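Local coordinates for protein MgGH51 (Meripilus giganteus, PDB 6ZPV) that probably hydrolyses terminal alpha-L-arabinofuranosyl residues from arabinose-containing polysaccharides, as a fungal family GH51 alpha-L-arabinofuranosidase, at residues H11-P14 / S15-G19; A381-A385 / W386-L390. All coordinates share one frame; numbering follows the deposited sequence.

Contact 1 (H11-P14 / S15-G19); sequences HTVP and STLYG. With SO4 (sulfate ion), chain R.
Val13 and Leu17 each turn a side-chain branch anti to the main-chain nitrogen: CG1 in Val13 (chi1 -178°) and CG in Leu17 (chi1 -175°). With these torsions, methyl CD2 of Leu17 lies 3.8 Å from CG1 of Val13, the two side chains meeting at a slant across the foot of a type I beta turn that runs from Pro14 to Leu17. The turn follows the short strand 11-12 and leads toward strand 20-21, so the chain passes from the outermost strand of an antiparallel sheet to the first parallel strand of the (beta/alpha)8 barrel.

The turn is closed by Leu17 N, which donates to Pro14 O over 3.3 Å. The same oxygen also accepts a bond from Lys519 NZ, so two donors share it. Pro14 packs its ring carbon CB 3.7 Å from OG1 of Thr16. That hydroxyl is hydrogen-bonded to Phe475 O, which ties the middle of the turn to the last barrel strand, 474-479. Beyond the turn, CG of Leu17 sits over the centre of the neighbouring Tyr18 ring, 3.7 Å above its plane, while Tyr18 OH is bonded to Glu468.

On its outer side the turn holds a sulfate ion, probably from the crystallisation liquor. Ser15 grips it with two groups. Its backbone N points almost straight at sulfate O4 (2.9 Å, 177°), and its hydroxyl, set between the main-chain N and carbonyl carbon, bonds O1. Arg344 NH1 binds the ion as well and would help to balance its charge. Methyl CG2 of Thr16 also touches the ion, 3.6 Å from sulfate O1.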
ATOM      1  N   HIS A  11     -10.618   9.417  28.469  1.00 12.66           N
ATOM      2  CA  HIS A  11     -10.098  10.219  27.360  1.00 14.12           C
ATOM      3  C   HIS A  11     -10.828   9.865  26.078  1.00 12.23           C
ATOM      4  O   HIS A  11     -11.511   8.824  26.013  1.00 13.00           O
ATOM      5  CB  HIS A  11      -8.559  10.084  27.205  1.00 13.54           C
ATOM      6  CG  HIS A  11      -8.113   8.765  26.742  1.00 13.60           C
ATOM      7  ND1 HIS A  11      -7.706   7.734  27.576  1.00 16.39           N
ATOM      8  CD2 HIS A  11      -8.004   8.304  25.488  1.00 12.99           C
ATOM      9  CE1 HIS A  11      -7.334   6.695  26.767  1.00 14.55           C
ATOM     10  NE2 HIS A  11      -7.513   7.052  25.508  1.00 15.29           N
ATOM     11  N   THR A  12     -10.669  10.706  25.101  1.00 12.18           N
ATOM     12  CA  THR A  12     -11.194  10.493  23.745  1.00 13.12           C
ATOM     13  C   THR A  12     -10.245   9.640  22.956  1.00 13.63           C
ATOM     14  O   THR A  12      -9.008   9.852  22.969  1.00 17.06           O
ATOM     15  CB  THR A  12     -11.425  11.860  23.072  1.00 14.33           C
ATOM     16  OG1 THR A  12     -12.473  12.593  23.719  1.00 14.06           O
ATOM     17  CG2 THR A  12     -11.777  11.737  21.607  1.00 14.55           C
ATOM     18  N   VAL A  13     -10.789   8.686  22.222  1.00 12.06           N
ATOM     19  CA  VAL A  13     -10.001   7.828  21.316  1.00 12.13           C
ATOM     20  C   VAL A  13      -9.891   8.597  20.010  1.00 12.20           C
ATOM     21  O   VAL A  13     -10.899   8.954  19.425  1.00 13.55           O
ATOM     22  CB  VAL A  13     -10.684   6.485  21.085  1.00 13.12           C
ATOM     23  CG1 VAL A  13      -9.818   5.624  20.188  1.00 14.63           C
ATOM     24  CG2 VAL A  13     -10.964   5.761  22.378  1.00 14.05           C
ATOM     25  N   PRO A  14      -8.668   8.911  19.544  1.00 12.22           N
ATOM     26  CA  PRO A  14      -8.499   9.688  18.314  1.00 13.46           C
ATOM     27  C   PRO A  14      -9.186   9.027  17.120  1.00 12.38           C
ATOM     28  O   PRO A  14      -9.144   7.790  16.994  1.00 12.80           O
ATOM     29  CB  PRO A  14      -6.972   9.682  18.129  1.00 16.48           C
ATOM     30  CG  PRO A  14      -6.386   9.495  19.439  1.00 18.59           C
ATOM     31  CD  PRO A  14      -7.369   8.539  20.114  1.00 14.18           C
ATOM     32  N   SER A  15      -9.669   9.840  16.189  1.00 12.24           N
ATOM     33  CA  SER A  15     -10.238   9.302  14.936  1.00 12.95           C
ATOM     34  C   SER A  15      -9.172   8.577  14.126  1.00 12.42           C
ATOM     35  O   SER A  15      -9.571   7.683  13.345  1.00 13.04           O
ATOM     36  CB  SER A  15     -10.862  10.432  14.121  1.00 14.55           C
ATOM     37  OG  SER A  15      -9.903  11.259  13.502  1.00 16.89           O
ATOM     38  N   THR A  16      -7.923   8.903  14.305  1.00 11.79           N
ATOM     39  CA  THR A  16      -6.798   8.390  13.532  1.00 11.99           C
ATOM     40  C   THR A  16      -6.168   7.119  14.081  1.00 11.04           C
ATOM     41  O   THR A  16      -5.169   6.685  13.525  1.00 11.71           O
ATOM     42  CB  THR A  16      -5.754   9.516  13.424  1.00 13.05           C
ATOM     43  OG1 THR A  16      -5.485  10.021  14.738  1.00 13.72           O
ATOM     44  CG2 THR A  16      -6.202  10.630  12.511  1.00 14.07           C
ATOM     45  N   LEU A  17      -6.746   6.510  15.125  1.00 10.91           N
ATOM     46  CA  LEU A  17      -5.965   5.455  15.810  1.00 10.28           C
ATOM     47  C   LEU A  17      -5.540   4.351  14.866  1.00 10.38           C
ATOM     48  O   LEU A  17      -4.389   3.875  14.996  1.00 11.26           O
ATOM     49  CB  LEU A  17      -6.748   4.893  16.981  1.00 10.99           C
ATOM     50  CG  LEU A  17      -6.009   3.876  17.834  1.00 10.96           C
ATOM     51  CD1 LEU A  17      -4.683   4.376  18.346  1.00 12.45           C
ATOM     52  CD2 LEU A  17      -6.885   3.448  19.001  1.00 11.53           C
ATOM     53  N   TYR A  18      -6.391   3.850  13.989  1.00 10.61           N
ATOM     54  CA  TYR A  18      -6.069   2.706  13.134  1.00 11.17           C
ATOM     55  C   TYR A  18      -5.970   3.109  11.675  1.00 10.76           C
ATOM     56  O   TYR A  18      -6.940   3.724  11.160  1.00 11.76           O
ATOM     57  CB  TYR A  18      -7.063   1.552  13.307  1.00 11.68           C
ATOM     58  CG  TYR A  18      -7.186   1.091  14.743  1.00 11.42           C
ATOM     59  CD1 TYR A  18      -6.170   0.356  15.336  1.00 11.21           C
ATOM     60  CD2 TYR A  18      -8.275   1.420  15.511  1.00 11.64           C
ATOM     61  CE1 TYR A  18      -6.257  -0.037  16.679  1.00 12.12           C
ATOM     62  CE2 TYR A  18      -8.370   1.028  16.841  1.00 11.47           C
ATOM     63  CZ  TYR A  18      -7.361   0.316  17.434  1.00 11.86           C
ATOM     64  OH  TYR A  18      -7.429  -0.108  18.743  1.00 12.93           O
ATOM     65  N   GLY A  19      -4.919   2.735  10.983  1.00 11.01           N
ATOM     66  CA  GLY A  19      -4.784   3.069   9.552  1.00 10.68           C
ATOM     67  C   GLY A  19      -3.806   2.178   8.865  1.00 10.60           C
ATOM     68  O   GLY A  19      -3.424   1.128   9.410  1.00 11.24           O
TER
HETATM   69  S   SO4 R 728      -8.703  13.465  15.852  0.76 18.39           S
HETATM   70  O1  SO4 R 728      -8.200  12.576  14.784  0.75 20.51           O
HETATM   71  O2  SO4 R 728      -9.144  14.752  15.408  0.75 27.22           O
HETATM   72  O3  SO4 R 728      -7.556  13.672  16.816  0.75 25.00           O
HETATM   73  O4  SO4 R 728      -9.702  12.687  16.570  0.75 21.98           O

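Contact 2 (A381-A385 / W386-L390). With NAG (2-acetamido-2-deoxy-beta-D-glucopyranose), chain B; NAG (2-acetamido-2-deoxy-beta-D-glucopyranose), chain C; BMA (beta-D-mannopyranose), chain D; MAN (alpha-D-mannopyranose), chain E.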
ATOM      1  N   ALA A 381       8.694  13.313  13.654  1.00 10.96           N
ATOM      2  CA  ALA A 381      10.112  12.965  13.651  1.00 11.34           C
ATOM      3  C   ALA A 381      10.283  11.437  13.568  1.00 10.94           C
ATOM      4  O   ALA A 381       9.447  10.681  14.100  1.00 11.87           O
ATOM      5  CB  ALA A 381      10.768  13.543  14.876  1.00 12.00           C
ATOM      6  N   THR A 382      11.429  11.021  13.007  1.00 10.68           N
ATOM      7  CA  THR A 382      11.636   9.610  12.737  1.00 10.62           C
ATOM      8  C   THR A 382      12.845   9.011  13.438  1.00 11.50           C
ATOM      9  O   THR A 382      13.092   7.796  13.317  1.00 12.34           O
ATOM     10  CB  THR A 382      11.802   9.392  11.220  1.00 11.29           C
ATOM     11  OG1 THR A 382      13.078   9.927  10.889  1.00 11.49           O
ATOM     12  CG2 THR A 382      10.676   9.978  10.409  1.00 11.51           C
ATOM     13  N   THR A 383      13.641   9.817  14.149  1.00 11.81           N
ATOM     14  CA  THR A 383      14.664   9.286  15.018  1.00 12.46           C
ATOM     15  C   THR A 383      14.003   8.566  16.227  1.00 12.55           C
ATOM     16  O   THR A 383      12.796   8.725  16.465  1.00 13.34           O
ATOM     17  CB  THR A 383      15.610  10.406  15.471  1.00 12.21           C
ATOM     18  OG1 THR A 383      14.873  11.624  15.672  1.00 12.09           O
ATOM     19  CG2 THR A 383      16.717  10.624  14.459  1.00 12.61           C
ATOM     20  N   ASN A 384      14.834   7.854  16.982  1.00 13.26           N
ATOM     21  CA  ASN A 384      14.333   7.269  18.239  1.00 13.94           C
ATOM     22  C   ASN A 384      13.905   8.415  19.154  1.00 14.59           C
ATOM     23  O   ASN A 384      14.564   9.515  19.186  1.00 15.61           O
ATOM     24  CB  ASN A 384      15.436   6.449  18.919  1.00 14.73           C
ATOM     25  CG  ASN A 384      15.847   5.256  18.102  1.00 16.76           C
ATOM     26  OD1 ASN A 384      15.031   4.643  17.415  1.00 16.60           O
ATOM     27  ND2 ASN A 384      17.119   4.893  18.210  1.00 19.48           N
ATOM     28  N   ALA A 385      12.866   8.208  19.909  1.00 15.24           N
ATOM     29  CA  ALA A 385      12.295   9.320  20.671  1.00 16.33           C
ATOM     30  C   ALA A 385      13.328   9.915  21.603  1.00 16.97           C
ATOM     31  O   ALA A 385      13.909   9.206  22.422  1.00 18.15           O
ATOM     32  CB  ALA A 385      11.077   8.823  21.406  1.00 19.86           C
ATOM     33  N   TRP A 386      13.541  11.215  21.463  1.00 16.37           N
ATOM     34  CA  TRP A 386      14.300  12.067  22.401  1.00 16.22           C
ATOM     35  C   TRP A 386      15.808  11.875  22.373  1.00 16.66           C
ATOM     36  O   TRP A 386      16.498  12.558  23.148  1.00 16.92           O
ATOM     37  CB  TRP A 386      13.768  11.916  23.851  1.00 17.66           C
ATOM     38  CG  TRP A 386      12.289  12.096  23.870  1.00 16.30           C
ATOM     39  CD1 TRP A 386      11.373  11.143  24.168  1.00 18.99           C
ATOM     40  CD2 TRP A 386      11.546  13.247  23.511  1.00 15.41           C
ATOM     41  NE1 TRP A 386      10.084  11.595  23.968  1.00 18.11           N
ATOM     42  CE2 TRP A 386      10.178  12.902  23.598  1.00 16.72           C
ATOM     43  CE3 TRP A 386      11.885  14.533  23.112  1.00 16.30           C
ATOM     44  CZ2 TRP A 386       9.177  13.802  23.284  1.00 17.00           C
ATOM     45  CZ3 TRP A 386      10.892  15.436  22.813  1.00 17.14           C
ATOM     46  CH2 TRP A 386       9.549  15.062  22.895  1.00 18.08           C
ATOM     47  N   ASN A 387      16.326  11.034  21.511  1.00 15.55           N
ATOM     48  CA  ASN A 387      17.780  10.784  21.423  1.00 15.29           C
ATOM     49  C   ASN A 387      18.118  10.548  19.964  1.00 14.89           C
ATOM     50  O   ASN A 387      17.881   9.461  19.438  1.00 15.95           O
ATOM     51  CB  ASN A 387      18.219   9.613  22.273  1.00 16.86           C
ATOM     52  CG  ASN A 387      18.140   9.861  23.751  1.00 20.90           C
ATOM     53  OD1 ASN A 387      18.991  10.607  24.268  1.00 23.26           O
ATOM     54  ND2 ASN A 387      17.129   9.320  24.420  1.00 25.86           N
ATOM     55  N   PRO A 388      18.598  11.575  19.215  1.00 15.39           N
ATOM     56  CA  PRO A 388      19.111  12.829  19.733  1.00 15.76           C
ATOM     57  C   PRO A 388      18.004  13.813  20.019  1.00 15.45           C
ATOM     58  O   PRO A 388      16.882  13.711  19.537  1.00 15.44           O
ATOM     59  CB  PRO A 388      19.938  13.339  18.537  1.00 17.67           C
ATOM     60  CG  PRO A 388      19.242  12.772  17.323  1.00 15.42           C
ATOM     61  CD  PRO A 388      18.779  11.396  17.765  1.00 14.76           C
ATOM     62  N   VAL A 389      18.368  14.846  20.745  1.00 17.84           N
ATOM     63  CA  VAL A 389      17.441  15.921  21.096  1.00 16.51           C
ATOM     64  C   VAL A 389      17.265  16.875  19.908  1.00 15.68           C
ATOM     65  O   VAL A 389      18.230  17.368  19.368  1.00 17.80           O
ATOM     66  CB  VAL A 389      17.975  16.682  22.283  1.00 20.08           C
ATOM     67  CG1 VAL A 389      16.995  17.793  22.632  1.00 26.07           C
ATOM     68  CG2 VAL A 389      18.274  15.735  23.450  1.00 24.39           C
ATOM     69  N   LEU A 390      16.032  17.031  19.444  1.00 14.71           N
ATOM     70  CA  LEU A 390      15.697  17.818  18.264  1.00 14.11           C
ATOM     71  C   LEU A 390      15.163  19.204  18.573  1.00 14.70           C
ATOM     72  O   LEU A 390      14.500  19.383  19.590  1.00 15.74           O
ATOM     73  CB  LEU A 390      14.714  17.072  17.382  1.00 13.90           C
ATOM     74  CG  LEU A 390      15.140  15.674  16.950  1.00 13.11           C
ATOM     75  CD1 LEU A 390      13.999  15.001  16.164  1.00 14.72           C
ATOM     76  CD2 LEU A 390      16.403  15.700  16.114  1.00 14.35           C
TER
HETATM   77  C1  NAG B   1       8.466  14.009  27.607  1.00 19.30           C
HETATM   78  C2  NAG B   1       9.628  14.963  27.235  1.00 17.64           C
HETATM   79  C3  NAG B   1      10.937  14.280  26.894  1.00 19.13           C
HETATM   80  C4  NAG B   1      11.346  13.167  27.790  1.00 18.14           C
HETATM   81  C5  NAG B   1      10.113  12.296  28.012  1.00 17.80           C
HETATM   82  C6  NAG B   1      10.380  11.208  29.071  1.00 18.40           C
HETATM   83  C7  NAG B   1       8.621  17.049  26.452  1.00 20.41           C
HETATM   84  C8  NAG B   1       8.019  17.821  25.272  1.00 22.34           C
HETATM   85  N2  NAG B   1       9.213  15.905  26.210  1.00 18.13           N
HETATM   86  O3  NAG B   1      12.004  15.245  26.734  1.00 19.85           O
HETATM   87  O4  NAG B   1      12.345  12.286  27.268  1.00 17.04           O
HETATM   88  O5  NAG B   1       9.016  13.012  28.524  1.00 17.99           O
HETATM   89  O6  NAG B   1      10.883  11.794  30.273  1.00 21.56           O
HETATM   90  O7  NAG B   1       8.618  17.534  27.588  1.00 23.92           O
HETATM   91  C1  NAG C   2      13.673  12.495  27.676  1.00 18.53           C
HETATM   92  C2  NAG C   2      14.469  11.221  27.435  1.00 17.63           C
HETATM   93  C3  NAG C   2      15.897  11.421  27.804  1.00 19.00           C
HETATM   94  C4  NAG C   2      16.382  12.617  26.976  1.00 21.23           C
HETATM   95  C5  NAG C   2      15.451  13.837  27.078  1.00 22.96           C
HETATM   96  C6  NAG C   2      15.840  15.012  26.140  1.00 28.00           C
HETATM   97  C7  NAG C   2      13.334   9.063  27.632  1.00 20.61           C
HETATM   98  C8  NAG C   2      12.796   8.021  28.616  1.00 21.50           C
HETATM   99  N2  NAG C   2      13.870  10.114  28.193  1.00 17.89           N
HETATM  100  O3  NAG C   2      16.632  10.260  27.391  1.00 19.98           O
HETATM  101  O4  NAG C   2      17.645  13.109  27.471  1.00 26.41           O
HETATM  102  O5  NAG C   2      14.124  13.496  26.758  1.00 21.80           O
HETATM  103  O6  NAG C   2      14.959  16.166  26.113  1.00 25.41           O
HETATM  104  O7  NAG C   2      13.181   8.905  26.435  1.00 20.53           O
HETATM  105  C1  BMA D   3      18.829  12.633  26.885  1.00 22.51           C
HETATM  106  C2  BMA D   3      19.889  13.741  27.083  1.00 25.70           C
HETATM  107  C3  BMA D   3      21.244  13.242  26.607  1.00 27.94           C
HETATM  108  C4  BMA D   3      21.635  11.932  27.297  1.00 23.51           C
HETATM  109  C5  BMA D   3      20.511  10.926  27.179  1.00 21.05           C
HETATM  110  C6  BMA D   3      20.806   9.686  28.050  1.00 21.33           C
HETATM  111  O2  BMA D   3      19.982  14.177  28.460  1.00 27.22           O
HETATM  112  O3  BMA D   3      22.255  14.227  26.890  1.00 31.18           O
HETATM  113  O4  BMA D   3      22.848  11.393  26.800  1.00 26.00           O
HETATM  114  O5  BMA D   3      19.281  11.479  27.662  1.00 22.18           O
HETATM  115  O6  BMA D   3      19.885   8.654  27.621  1.00 20.88           O
HETATM  116  C1  MAN E   6      22.659  14.957  25.740  1.00 40.70           C
HETATM  117  C2  MAN E   6      23.967  15.653  26.068  1.00 40.99           C
HETATM  118  C3  MAN E   6      23.806  16.787  27.124  1.00 40.52           C
HETATM  119  C4  MAN E   6      22.711  17.719  26.687  1.00 36.83           C
HETATM  120  C5  MAN E   6      21.400  16.959  26.410  1.00 30.32           C
HETATM  121  C6  MAN E   6      20.257  17.924  25.962  1.00 43.32           C
HETATM  122  O2  MAN E   6      24.525  16.221  24.849  1.00 42.49           O
HETATM  123  O3  MAN E   6      25.005  17.524  27.196  1.00 42.85           O
HETATM  124  O4  MAN E   6      22.516  18.727  27.686  1.00 43.32           O
HETATM  125  O5  MAN E   6      21.671  15.934  25.441  1.00 30.84           O
HETATM  126  O6  MAN E   6      20.589  18.420  24.634  1.00 47.46           O
HETATM  127  O   HOH W   1      15.032  12.136  18.355  1.00 14.11           O
HETATM  128  O   HOH W   2      17.742   8.167  16.913  1.00 13.70           O
HETATM  129  O   HOH W   3      18.792   6.643  20.081  1.00 22.98           O
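Asn387 N donates to Asn384 O over 3.3 Å and closes a type II beta turn in which Trp386 takes up the left-handed conformation (phi 73°). A cis peptide bond before Pro388 then bends the chain back beside Thr383.

Three waters bridge the two halves of the loop. One takes a bond from Thr383 OG1 at 2.7 Å and donates to both Asn384 O and Pro388 O; a second joins Asn384 N to Asn387 O, and a third connects Asn384 ND2 to that same Asn387 oxygen.

Side-chain packing lies on the inner side. Methyl CD1 of Leu390 reaches CB of Ala381 at 3.8 Å and also touches the water-bound Thr383 OG1, at 3.5 Å, while CG2 of Thr383 meets CD of Pro388 at 4.0 Å, the two side chains crossing at about a right angle. Tyr397 and Trp363 pack against this cluster.

Sugar contacts occupy the outer side. Asn387 holds CG beside its backbone N, opposite the carbonyl carbon (chi1 -69°), which directs the amide to the second N-acetylglucosamine (chain C): ND2 donates to O3 at 3.2 Å and 169°, while OD1 approaches the beta-mannose. CG2 of Val389 touches the same N-acetylglucosamine and the alpha-mannose. NE1 of the Trp386 indole is hydrogen-bonded to Tyr425 OH. Over one indole face lies the first N-acetylglucosamine (chain B), nearly parallel, its C3 3.6 Å from Trp386 CD2. This is sugar-aromatic stacking of the CH-pi type, here of an N-glycan core on the protein surface, probably attached at Asn421, whose sequon ends in Thr423.

In the fold
From the N terminus, the chain leaves strand 11-12, on the edge of the antiparallel sheet, and contact 1 turns it toward strand 20-21, the first of the eight parallel barrel strands. It thereby joins that sheet to the barrel and touches the region of the last strand, 474-479. The chain then makes the two five-stranded antiparallel sheets and returns to the barrel for strands 224-227 to 378-381. Contact 2 follows, folding the loop between strands 378-381 and 396-403 and packing it against helix 359-373. The two turns come in series, neither enclosing nor crossing the other. The centres of contact 1 and contact 2 are about 23 Å apart, and they do not touch.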